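Local coordinates for protein metallo-beta-lactamase (Simiduia agarivorans, PDB 6MFI) that probably hydrolyses beta-lactam antibiotics with a pair of zinc ions, as a subclass B3 metallo-beta-lactamase, at residues D102-L107 and I173-L178. Residues are numbered along the deposited sequence; the frame is centred on the assembly and turned at random.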
ATOM      1  N   ASP A 102       7.704  -9.137 -16.633  1.00 14.80           N
ATOM      2  CA  ASP A 102       6.293  -8.987 -16.963  1.00 14.77           C
ATOM      3  C   ASP A 102       5.591  -7.958 -16.089  1.00 14.28           C
ATOM      4  O   ASP A 102       4.462  -7.568 -16.406  1.00 11.62           O
ATOM      5  CB  ASP A 102       5.578 -10.336 -16.854  1.00 14.27           C
ATOM      6  CG  ASP A 102       5.911 -11.264 -18.003  1.00 14.47           C
ATOM      7  OD1 ASP A 102       6.403 -10.770 -19.041  1.00 14.91           O
ATOM      8  OD2 ASP A 102       5.680 -12.484 -17.872  1.00 14.57           O
ATOM      9  N   VAL A 103       6.219  -7.515 -15.003  1.00 10.75           N
ATOM     10  CA  VAL A 103       5.689  -6.406 -14.216  1.00 11.74           C
ATOM     11  C   VAL A 103       5.905  -5.127 -15.020  1.00 11.99           C
ATOM     12  O   VAL A 103       7.040  -4.670 -15.181  1.00 10.53           O
ATOM     13  CB  VAL A 103       6.355  -6.318 -12.838  1.00 11.59           C
ATOM     14  CG1 VAL A 103       5.757  -5.174 -12.034  1.00 11.87           C
ATOM     15  CG2 VAL A 103       6.207  -7.636 -12.094  1.00 11.63           C
ATOM     16  N   LYS A 104       4.818  -4.551 -15.534  1.00 11.81           N
ATOM     17  CA  LYS A 104       4.907  -3.391 -16.409  1.00 12.31           C
ATOM     18  C   LYS A 104       4.609  -2.073 -15.711  1.00 12.50           C
ATOM     19  O   LYS A 104       4.996  -1.019 -16.228  1.00 13.26           O
ATOM     20  CB  LYS A 104       3.949  -3.548 -17.597  1.00 12.91           C
ATOM     21  CG  LYS A 104       4.078  -4.869 -18.335  1.00 13.50           C
ATOM     22  CD  LYS A 104       5.484  -5.070 -18.874  1.00 14.45           C
ATOM     23  CE  LYS A 104       5.602  -6.386 -19.628  1.00 15.78           C
ATOM     24  NZ  LYS A 104       6.987  -6.627 -20.118  1.00 16.17           N
ATOM     25  N   ILE A 105       3.939  -2.097 -14.561  1.00 12.22           N
ATOM     26  CA  ILE A 105       3.521  -0.879 -13.875  1.00 12.31           C
ATOM     27  C   ILE A 105       3.812  -1.027 -12.388  1.00 11.21           C
ATOM     28  O   ILE A 105       3.498  -2.059 -11.787  1.00 10.04           O
ATOM     29  CB  ILE A 105       2.025  -0.579 -14.107  1.00 12.93           C
ATOM     30  CG1 ILE A 105       1.770  -0.245 -15.579  1.00 14.10           C
ATOM     31  CG2 ILE A 105       1.558   0.561 -13.215  1.00 12.18           C
ATOM     32  CD1 ILE A 105       0.326   0.063 -15.897  1.00 14.92           C
ATOM     33  N   LEU A 106       4.415   0.002 -11.800  1.00 10.71           N
ATOM     34  CA  LEU A 106       4.676   0.061 -10.367  1.00 10.68           C
ATOM     35  C   LEU A 106       3.832   1.165  -9.746  1.00 11.12           C
ATOM     36  O   LEU A 106       3.839   2.303 -10.229  1.00 12.07           O
ATOM     37  CB  LEU A 106       6.160   0.312 -10.087  1.00  9.26           C
ATOM     38  CG  LEU A 106       7.144  -0.807 -10.428  1.00 10.77           C
ATOM     39  CD1 LEU A 106       8.571  -0.310 -10.290  1.00 10.60           C
ATOM     40  CD2 LEU A 106       6.912  -2.021  -9.541  1.00 10.33           C
ATOM     41  N   LEU A 107       3.108   0.828  -8.685  1.00 10.74           N
ATOM     42  CA  LEU A 107       2.308   1.782  -7.932  1.00 10.31           C
ATOM     43  C   LEU A 107       2.794   1.826  -6.489  1.00  9.76           C
ATOM     44  O   LEU A 107       3.645   1.037  -6.071  1.00  9.01           O
ATOM     45  CB  LEU A 107       0.817   1.424  -7.987  1.00 11.05           C
ATOM     46  CG  LEU A 107       0.213   1.241  -9.381  1.00 11.95           C
ATOM     47  CD1 LEU A 107      -1.256   0.857  -9.284  1.00 12.18           C
ATOM     48  CD2 LEU A 107       0.390   2.502 -10.213  1.00 12.80           C
ATOM     49  N   ILE A 173      -5.620   3.375 -13.963  1.00 19.45           N
ATOM     50  CA  ILE A 173      -4.411   2.731 -14.461  1.00 18.96           C
ATOM     51  C   ILE A 173      -4.838   1.505 -15.254  1.00 19.02           C
ATOM     52  O   ILE A 173      -5.492   0.606 -14.710  1.00 19.41           O
ATOM     53  CB  ILE A 173      -3.454   2.346 -13.322  1.00 18.52           C
ATOM     54  CG1 ILE A 173      -2.851   3.599 -12.685  1.00 18.71           C
ATOM     55  CG2 ILE A 173      -2.362   1.422 -13.831  1.00 17.93           C
ATOM     56  CD1 ILE A 173      -1.873   4.332 -13.577  1.00 18.76           C
ATOM     57  N   ALA A 174      -4.475   1.468 -16.533  1.00 19.39           N
ATOM     58  CA  ALA A 174      -4.886   0.406 -17.440  1.00 19.82           C
ATOM     59  C   ALA A 174      -3.665  -0.363 -17.924  1.00 19.07           C
ATOM     60  O   ALA A 174      -2.652   0.239 -18.296  1.00 18.93           O
ATOM     61  CB  ALA A 174      -5.661   0.973 -18.632  1.00 21.15           C
ATOM     62  N   LEU A 175      -3.769  -1.693 -17.918  1.00 18.94           N
ATOM     63  CA  LEU A 175      -2.701  -2.560 -18.415  1.00 18.50           C
ATOM     64  C   LEU A 175      -3.362  -3.852 -18.889  1.00 19.36           C
ATOM     65  O   LEU A 175      -3.628  -4.748 -18.082  1.00 19.65           O
ATOM     66  CB  LEU A 175      -1.656  -2.825 -17.343  1.00 17.18           C
ATOM     67  CG  LEU A 175      -0.436  -3.632 -17.791  1.00 16.25           C
ATOM     68  CD1 LEU A 175       0.402  -2.840 -18.786  1.00 15.84           C
ATOM     69  CD2 LEU A 175       0.400  -4.055 -16.592  1.00 14.88           C
ATOM     70  N   GLY A 176      -3.619  -3.940 -20.192  1.00 19.89           N
ATOM     71  CA  GLY A 176      -4.364  -5.059 -20.734  1.00 20.09           C
ATOM     72  C   GLY A 176      -5.769  -5.128 -20.172  1.00 20.78           C
ATOM     73  O   GLY A 176      -6.549  -4.181 -20.318  1.00 22.19           O
ATOM     74  N   ASN A 177      -6.107  -6.244 -19.530  1.00 21.12           N
ATOM     75  CA  ASN A 177      -7.407  -6.382 -18.889  1.00 22.71           C
ATOM     76  C   ASN A 177      -7.435  -5.805 -17.481  1.00 22.27           C
ATOM     77  O   ASN A 177      -8.508  -5.765 -16.870  1.00 23.68           O
ATOM     78  CB  ASN A 177      -7.826  -7.855 -18.841  1.00 23.06           C
ATOM     79  CG  ASN A 177      -6.934  -8.684 -17.937  1.00 22.08           C
ATOM     80  OD1 ASN A 177      -5.716  -8.501 -17.908  1.00 21.27           O
ATOM     81  ND2 ASN A 177      -7.538  -9.603 -17.193  1.00 22.55           N
ATOM     82  N   LEU A 178      -6.296  -5.360 -16.957  1.00 19.70           N
ATOM     83  CA  LEU A 178      -6.246  -4.821 -15.607  1.00 17.62           C
ATOM     84  C   LEU A 178      -6.687  -3.363 -15.586  1.00 18.24           C
ATOM     85  O   LEU A 178      -6.434  -2.600 -16.523  1.00 17.94           O
ATOM     86  CB  LEU A 178      -4.836  -4.948 -15.030  1.00 15.24           C
ATOM     87  CG  LEU A 178      -4.208  -6.332 -15.174  1.00 12.14           C
ATOM     88  CD1 LEU A 178      -2.755  -6.318 -14.718  1.00 11.11           C
ATOM     89  CD2 LEU A 178      -5.016  -7.349 -14.388  1.00 12.52           C
TER
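I105 drives its tip between I173 and L175. Its CG1 is anti to the carbonyl carbon (chi1 -66°), and the extended chi2 carries CD1 on toward strand 173-175. CD1 lies 3.7 Å from I173 CG2 and 3.8 Å from L175 CB. I105 and L175 meet tip to tip, whereas I105 and I173 slide past each other in opposite directions. I105 CD1 also sits 3.8 Å from the backbone oxygen A174 O. Next to this, L107 CD2 approaches I173 CG1 more loosely, at 4.2 Å. Y131 and W195 cover L107 and I173, so this end is buried. The two strands belong to different sheets of the metallo-beta-lactamase alpha-beta/beta-alpha sandwich. They run nearly antiparallel, with axes 8.5 Å apart, and face each other through side chains. Strand 103-107 lies inside its sheet and strand 173-175 at the edge of the other. The solvent side is at K104. L175 CD2 lies 3.7 Å from K104 CB, and the two side chains cross at about a right angle. The lysine chain bends at chi2 (-59°) and leads away, and K104 NZ makes a hydrogen bond to the backbone oxygen of S101. Beyond L175 the chain reverses through a type II' turn, with exposed G176 at positive phi.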